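Local coordinates for protection of telomeres protein poz1 (Schizosaccharomyces pombe, PDB 5WE0) that binds telomeric DNA and negatively regulates telomerase and telomere length, at residues K51-F65 / L95-E109. Numbering follows the deposited sequence.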
loop_
_atom_site.group_PDB
_atom_site.type_symbol
_atom_site.label_atom_id
_atom_site.label_comp_id
_atom_site.label_asym_id
_atom_site.label_seq_id
_atom_site.Cartn_x
_atom_site.Cartn_y
_atom_site.Cartn_z
ATOM N N LYS A 51 7.672 -15.772 -3.872
ATOM C CA LYS A 51 6.520 -14.925 -3.609
ATOM C C LYS A 51 6.728 -14.158 -2.305
ATOM O O LYS A 51 7.200 -14.707 -1.301
ATOM C CB LYS A 51 5.243 -15.776 -3.541
ATOM C CG LYS A 51 3.950 -14.983 -3.368
ATOM C CD LYS A 51 2.734 -15.885 -3.094
ATOM C CE LYS A 51 2.178 -15.648 -1.674
ATOM N NZ LYS A 51 1.413 -14.356 -1.537
ATOM N N MET A 52 6.386 -12.885 -2.330
ATOM C CA MET A 52 6.427 -12.069 -1.129
ATOM C C MET A 52 5.313 -12.516 -0.185
ATOM O O MET A 52 4.144 -12.520 -0.590
ATOM C CB MET A 52 6.264 -10.590 -1.505
ATOM C CG MET A 52 6.235 -9.633 -0.345
ATOM S SD MET A 52 7.846 -9.394 0.450
ATOM C CE MET A 52 8.842 -8.787 -0.916
ATOM N N PRO A 53 5.619 -12.922 1.050
ATOM C CA PRO A 53 4.547 -13.260 2.001
ATOM C C PRO A 53 3.652 -12.048 2.250
ATOM O O PRO A 53 4.101 -10.905 2.251
ATOM C CB PRO A 53 5.310 -13.657 3.279
ATOM C CG PRO A 53 6.706 -13.964 2.842
ATOM C CD PRO A 53 6.964 -13.099 1.631
ATOM N N ILE A 54 2.369 -12.306 2.479
ATOM C CA ILE A 54 1.427 -11.198 2.549
ATOM C C ILE A 54 1.705 -10.304 3.761
ATOM O O ILE A 54 1.461 -9.082 3.709
ATOM C CB ILE A 54 -0.013 -11.746 2.534
ATOM C CG1 ILE A 54 -0.942 -10.737 1.884
ATOM C CG2 ILE A 54 -0.501 -12.076 3.929
ATOM C CD1 ILE A 54 -0.531 -10.462 0.412
ATOM N N PHE A 55 2.253 -10.868 4.855
ATOM C CA PHE A 55 2.534 -10.035 6.026
ATOM C C PHE A 55 3.572 -8.959 5.696
ATOM O O PHE A 55 3.545 -7.869 6.280
ATOM C CB PHE A 55 2.996 -10.899 7.221
ATOM C CG PHE A 55 4.462 -11.296 7.172
ATOM C CD1 PHE A 55 5.448 -10.464 7.716
ATOM C CD2 PHE A 55 4.850 -12.509 6.604
ATOM C CE1 PHE A 55 6.813 -10.830 7.668
ATOM C CE2 PHE A 55 6.210 -12.885 6.546
ATOM C CZ PHE A 55 7.189 -12.034 7.066
ATOM N N MET A 56 4.452 -9.224 4.724
ATOM C CA MET A 56 5.447 -8.232 4.328
ATOM C C MET A 56 4.822 -7.074 3.552
ATOM O O MET A 56 5.152 -5.910 3.809
ATOM C CB MET A 56 6.547 -8.884 3.482
ATOM C CG MET A 56 7.369 -9.948 4.232
ATOM S SD MET A 56 8.764 -9.175 5.084
ATOM C CE MET A 56 9.899 -8.883 3.712
ATOM N N ASP A 57 3.944 -7.369 2.584
ATOM C CA ASP A 57 3.224 -6.306 1.876
ATOM C C ASP A 57 2.400 -5.449 2.828
ATOM O O ASP A 57 2.347 -4.222 2.676
ATOM C CB ASP A 57 2.326 -6.894 0.787
ATOM C CG ASP A 57 3.104 -7.307 -0.457
ATOM O OD1 ASP A 57 4.216 -6.779 -0.674
ATOM O OD2 ASP A 57 2.590 -8.125 -1.236
ATOM N N ILE A 58 1.745 -6.079 3.809
ATOM C CA ILE A 58 0.915 -5.346 4.764
ATOM C C ILE A 58 1.768 -4.400 5.585
ATOM O O ILE A 58 1.389 -3.249 5.823
ATOM C CB ILE A 58 0.127 -6.325 5.664
ATOM C CG1 ILE A 58 -0.996 -6.992 4.872
ATOM C CG2 ILE A 58 -0.434 -5.627 6.891
ATOM C CD1 ILE A 58 -1.673 -8.120 5.625
ATOM N N ALA A 59 2.918 -4.887 6.064
ATOM C CA ALA A 59 3.820 -4.044 6.836
ATOM C C ALA A 59 4.342 -2.893 5.989
ATOM O O ALA A 59 4.410 -1.750 6.458
ATOM C CB ALA A 59 4.980 -4.883 7.380
ATOM N N PHE A 60 4.657 -3.163 4.721
ATOM C CA PHE A 60 5.088 -2.089 3.835
ATOM C C PHE A 60 4.017 -1.018 3.726
ATOM O O PHE A 60 4.303 0.174 3.856
ATOM C CB PHE A 60 5.422 -2.606 2.439
ATOM C CG PHE A 60 5.700 -1.487 1.488
ATOM C CD1 PHE A 60 6.917 -0.821 1.526
ATOM C CD2 PHE A 60 4.704 -1.016 0.634
ATOM C CE1 PHE A 60 7.154 0.248 0.682
ATOM C CE2 PHE A 60 4.937 0.055 -0.198
ATOM C CZ PHE A 60 6.158 0.689 -0.174
ATOM N N ILE A 61 2.771 -1.430 3.504
ATOM C CA ILE A 61 1.677 -0.470 3.364
ATOM C C ILE A 61 1.495 0.330 4.651
ATOM O O ILE A 61 1.311 1.552 4.617
ATOM C CB ILE A 61 0.374 -1.205 2.966
ATOM C CG1 ILE A 61 0.503 -1.774 1.556
ATOM C CG2 ILE A 61 -0.837 -0.283 3.115
ATOM C CD1 ILE A 61 0.842 -0.709 0.487
ATOM N N GLU A 62 1.525 -0.350 5.806
ATOM C CA GLU A 62 1.408 0.359 7.077
ATOM C C GLU A 62 2.559 1.354 7.266
ATOM O O GLU A 62 2.358 2.457 7.785
ATOM C CB GLU A 62 1.375 -0.653 8.222
ATOM C CG GLU A 62 0.133 -1.569 8.189
ATOM C CD GLU A 62 0.175 -2.636 9.265
ATOM O OE1 GLU A 62 1.300 -3.082 9.614
ATOM O OE2 GLU A 62 -0.920 -3.036 9.757
ATOM N N TYR A 63 3.779 0.971 6.874
ATOM C CA TYR A 63 4.935 1.848 7.047
ATOM C C TYR A 63 4.899 2.993 6.038
ATOM O O TYR A 63 4.966 4.167 6.410
ATOM C CB TYR A 63 6.222 1.022 6.897
ATOM C CG TYR A 63 7.533 1.781 7.132
ATOM C CD1 TYR A 63 7.707 2.592 8.251
ATOM C CD2 TYR A 63 8.600 1.663 6.241
ATOM C CE1 TYR A 63 8.904 3.280 8.460
ATOM C CE2 TYR A 63 9.794 2.340 6.449
ATOM C CZ TYR A 63 9.936 3.139 7.558
ATOM O OH TYR A 63 11.108 3.802 7.768
ATOM N N CYS A 64 4.686 2.657 4.762
ATOM C CA CYS A 64 4.667 3.645 3.684
ATOM C C CYS A 64 3.665 4.772 3.939
ATOM O O CYS A 64 3.969 5.952 3.717
ATOM C CB CYS A 64 4.340 2.933 2.376
ATOM S SG CYS A 64 4.241 4.013 0.966
ATOM N N PHE A 65 2.446 4.433 4.348
ATOM C CA PHE A 65 1.418 5.440 4.564
ATOM C C PHE A 65 1.287 5.817 6.030
ATOM O O PHE A 65 0.370 6.565 6.387
ATOM C CB PHE A 65 0.067 4.970 3.992
ATOM C CG PHE A 65 0.091 4.832 2.503
ATOM C CD1 PHE A 65 0.075 5.956 1.696
ATOM C CD2 PHE A 65 0.202 3.588 1.913
ATOM C CE1 PHE A 65 0.149 5.840 0.321
ATOM C CE2 PHE A 65 0.257 3.464 0.538
ATOM C CZ PHE A 65 0.241 4.594 -0.258
ATOM N N LEU A 95 7.766 4.852 -5.959
ATOM C CA LEU A 95 7.386 4.241 -4.688
ATOM C C LEU A 95 5.883 4.002 -4.618
ATOM O O LEU A 95 5.437 2.911 -4.243
ATOM C CB LEU A 95 7.846 5.127 -3.525
ATOM C CG LEU A 95 7.346 4.790 -2.115
ATOM C CD1 LEU A 95 7.945 3.485 -1.602
ATOM C CD2 LEU A 95 7.609 5.935 -1.129
ATOM N N ILE A 96 5.082 5.022 -4.953
ATOM C CA ILE A 96 3.632 4.896 -4.832
ATOM C C ILE A 96 3.093 3.874 -5.831
ATOM O O ILE A 96 2.152 3.134 -5.539
ATOM C CB ILE A 96 2.960 6.270 -5.013
ATOM C CG1 ILE A 96 3.375 7.244 -3.893
ATOM C CG2 ILE A 96 1.439 6.097 -5.059
ATOM C CD1 ILE A 96 3.101 6.720 -2.455
ATOM N N SER A 97 3.682 3.799 -7.008
ATOM C CA SER A 97 3.285 2.770 -7.959
ATOM C C SER A 97 3.557 1.371 -7.399
ATOM O O SER A 97 2.729 0.462 -7.557
ATOM C CB SER A 97 4.021 3.007 -9.280
ATOM O OG SER A 97 3.449 2.276 -10.330
ATOM N N ASN A 98 4.716 1.177 -6.747
ATOM C CA ASN A 98 5.009 -0.105 -6.111
ATOM C C ASN A 98 4.044 -0.388 -4.970
ATOM O O ASN A 98 3.571 -1.521 -4.810
ATOM C CB ASN A 98 6.443 -0.132 -5.593
ATOM C CG ASN A 98 7.476 -0.139 -6.717
ATOM O OD1 ASN A 98 7.153 -0.392 -7.871
ATOM N ND2 ASN A 98 8.725 0.149 -6.374
ATOM N N ALA A 99 3.736 0.638 -4.173
ATOM C CA ALA A 99 2.789 0.466 -3.081
ATOM C C ALA A 99 1.423 0.017 -3.599
ATOM O O ALA A 99 0.751 -0.795 -2.955
ATOM C CB ALA A 99 2.672 1.767 -2.288
ATOM N N LEU A 100 0.967 0.571 -4.740
ATOM C CA LEU A 100 -0.333 0.167 -5.284
ATOM C C LEU A 100 -0.305 -1.267 -5.778
ATOM O O LEU A 100 -1.303 -1.989 -5.675
ATOM C CB LEU A 100 -0.764 1.088 -6.417
ATOM C CG LEU A 100 -1.267 2.468 -5.984
ATOM C CD1 LEU A 100 -1.266 3.432 -7.177
ATOM C CD2 LEU A 100 -2.643 2.320 -5.357
ATOM N N GLU A 101 0.820 -1.684 -6.338
ATOM C CA GLU A 101 0.932 -3.063 -6.750
ATOM C C GLU A 101 0.905 -3.985 -5.537
ATOM O O GLU A 101 0.258 -5.034 -5.568
ATOM C CB GLU A 101 2.196 -3.243 -7.585
ATOM C CG GLU A 101 2.339 -4.628 -8.147
ATOM C CD GLU A 101 3.391 -4.712 -9.238
ATOM O OE1 GLU A 101 3.741 -5.847 -9.652
ATOM O OE2 GLU A 101 3.850 -3.642 -9.706
ATOM N N ARG A 102 1.550 -3.552 -4.458
ATOM C CA ARG A 102 1.572 -4.314 -3.220
ATOM C C ARG A 102 0.159 -4.398 -2.646
ATOM O O ARG A 102 -0.278 -5.465 -2.215
ATOM C CB ARG A 102 2.518 -3.668 -2.206
ATOM C CG ARG A 102 3.991 -3.923 -2.483
ATOM C CD ARG A 102 4.865 -3.380 -1.364
ATOM N NE ARG A 102 6.056 -2.708 -1.877
ATOM C CZ ARG A 102 7.057 -3.328 -2.492
ATOM N NH1 ARG A 102 7.016 -4.641 -2.673
ATOM N NH2 ARG A 102 8.102 -2.636 -2.926
ATOM N N LEU A 103 -0.553 -3.273 -2.643
ATOM C CA LEU A 103 -1.916 -3.251 -2.132
ATOM C C LEU A 103 -2.802 -4.189 -2.939
ATOM O O LEU A 103 -3.664 -4.895 -2.395
ATOM C CB LEU A 103 -2.464 -1.836 -2.188
ATOM C CG LEU A 103 -3.717 -1.623 -1.364
ATOM C CD1 LEU A 103 -3.422 -1.818 0.122
ATOM C CD2 LEU A 103 -4.275 -0.224 -1.655
ATOM N N GLU A 104 -2.591 -4.213 -4.240
ATOM C CA GLU A 104 -3.345 -5.113 -5.097
ATOM C C GLU A 104 -3.016 -6.581 -4.818
ATOM O O GLU A 104 -3.920 -7.424 -4.836
ATOM C CB GLU A 104 -3.080 -4.731 -6.550
ATOM C CG GLU A 104 -3.831 -5.514 -7.575
ATOM C CD GLU A 104 -3.594 -4.933 -8.949
ATOM O OE1 GLU A 104 -2.479 -5.132 -9.480
ATOM O OE2 GLU A 104 -4.523 -4.284 -9.490
ATOM N N ASN A 105 -1.739 -6.913 -4.554
ATOM C CA ASN A 105 -1.406 -8.286 -4.162
ATOM C C ASN A 105 -2.144 -8.673 -2.886
ATOM O O ASN A 105 -2.697 -9.771 -2.794
ATOM C CB ASN A 105 0.098 -8.461 -3.940
ATOM C CG ASN A 105 0.930 -8.235 -5.204
ATOM O OD1 ASN A 105 0.412 -8.233 -6.322
ATOM N ND2 ASN A 105 2.235 -8.001 -5.014
ATOM N N ILE A 106 -2.192 -7.764 -1.902
ATOM C CA ILE A 106 -2.923 -8.037 -0.664
ATOM C C ILE A 106 -4.378 -8.339 -0.972
ATOM O O ILE A 106 -4.944 -9.333 -0.499
ATOM C CB ILE A 106 -2.805 -6.850 0.309
ATOM C CG1 ILE A 106 -1.369 -6.663 0.780
ATOM C CG2 ILE A 106 -3.727 -7.043 1.484
ATOM C CD1 ILE A 106 -1.132 -5.279 1.439
ATOM N N GLU A 107 -5.006 -7.480 -1.778
ATOM C CA GLU A 107 -6.421 -7.651 -2.067
ATOM C C GLU A 107 -6.655 -8.954 -2.822
ATOM O O GLU A 107 -7.658 -9.648 -2.599
ATOM C CB GLU A 107 -6.946 -6.450 -2.871
ATOM C CG GLU A 107 -8.379 -6.588 -3.423
ATOM C CD GLU A 107 -9.456 -6.776 -2.352
ATOM O OE1 GLU A 107 -9.162 -6.657 -1.137
ATOM O OE2 GLU A 107 -10.627 -7.027 -2.724
ATOM N N LEU A 108 -5.735 -9.285 -3.722
ATOM C CA LEU A 108 -5.841 -10.513 -4.499
ATOM C C LEU A 108 -5.854 -11.708 -3.555
ATOM O O LEU A 108 -6.695 -12.598 -3.669
ATOM C CB LEU A 108 -4.678 -10.629 -5.485
ATOM C CG LEU A 108 -4.939 -10.118 -6.904
ATOM C CD1 LEU A 108 -3.768 -10.448 -7.817
ATOM C CD2 LEU A 108 -6.233 -10.696 -7.454
ATOM N N GLU A 109 -4.910 -11.714 -2.620
ATOM C CA GLU A 109 -4.802 -12.783 -1.627
ATOM C C GLU A 109 -6.005 -12.816 -0.683
ATOM O O GLU A 109 -6.469 -13.897 -0.297
ATOM C CB GLU A 109 -3.511 -12.620 -0.831
ATOM C CG GLU A 109 -3.208 -13.759 0.136
ATOM C CD GLU A 109 -1.787 -14.273 0.000
ATOM O OE1 GLU A 109 -1.161 -14.047 -1.067
ATOM O OE2 GLU A 109 -1.288 -14.877 0.980
HETATM O O HOH W 1 1.435 -14.807 2.361
#
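K51 and E109 form a salt bridge at one end of this helix pair. K51 NZ donates to the syn lone pair of E109 OE1 at 2.6 Å. The chain of E109 leaves with CG opposite its backbone N (chi1 -174°) and bends at chi2, which brings the carboxylate to K51 and I54. E109 OE2 is gripped twice, by Y233 OH and by a water. The same water accepts a hydrogen bond from I54 N at 2.7 Å, at the start of helix 54-64. Further along, helix 54-64 crosses segment 95-109 of helix 93-115 at -135°, the axes 9.2 Å apart, in knobs-into-holes packing. I61 sits among A99, R102, L103 and I106; I106 sits among I54, D57, I58 and I61. R102 makes a cation-pi contact over one face of the F60 ring, with R102 CZ 4.5 Å from its centroid. R102 NE comes nearest, offset toward the rim. The planes are 67° apart, so the guanidinium turns its edge to the ring. L95 CD1 and A99 CB meet the ring edge. R102 NH2 makes a salt bridge to an acidic side chain of another protein's chain. With an alanine in place of F60, R102 would probably lose its cation-pi partner and be freer to turn from that acidic mate.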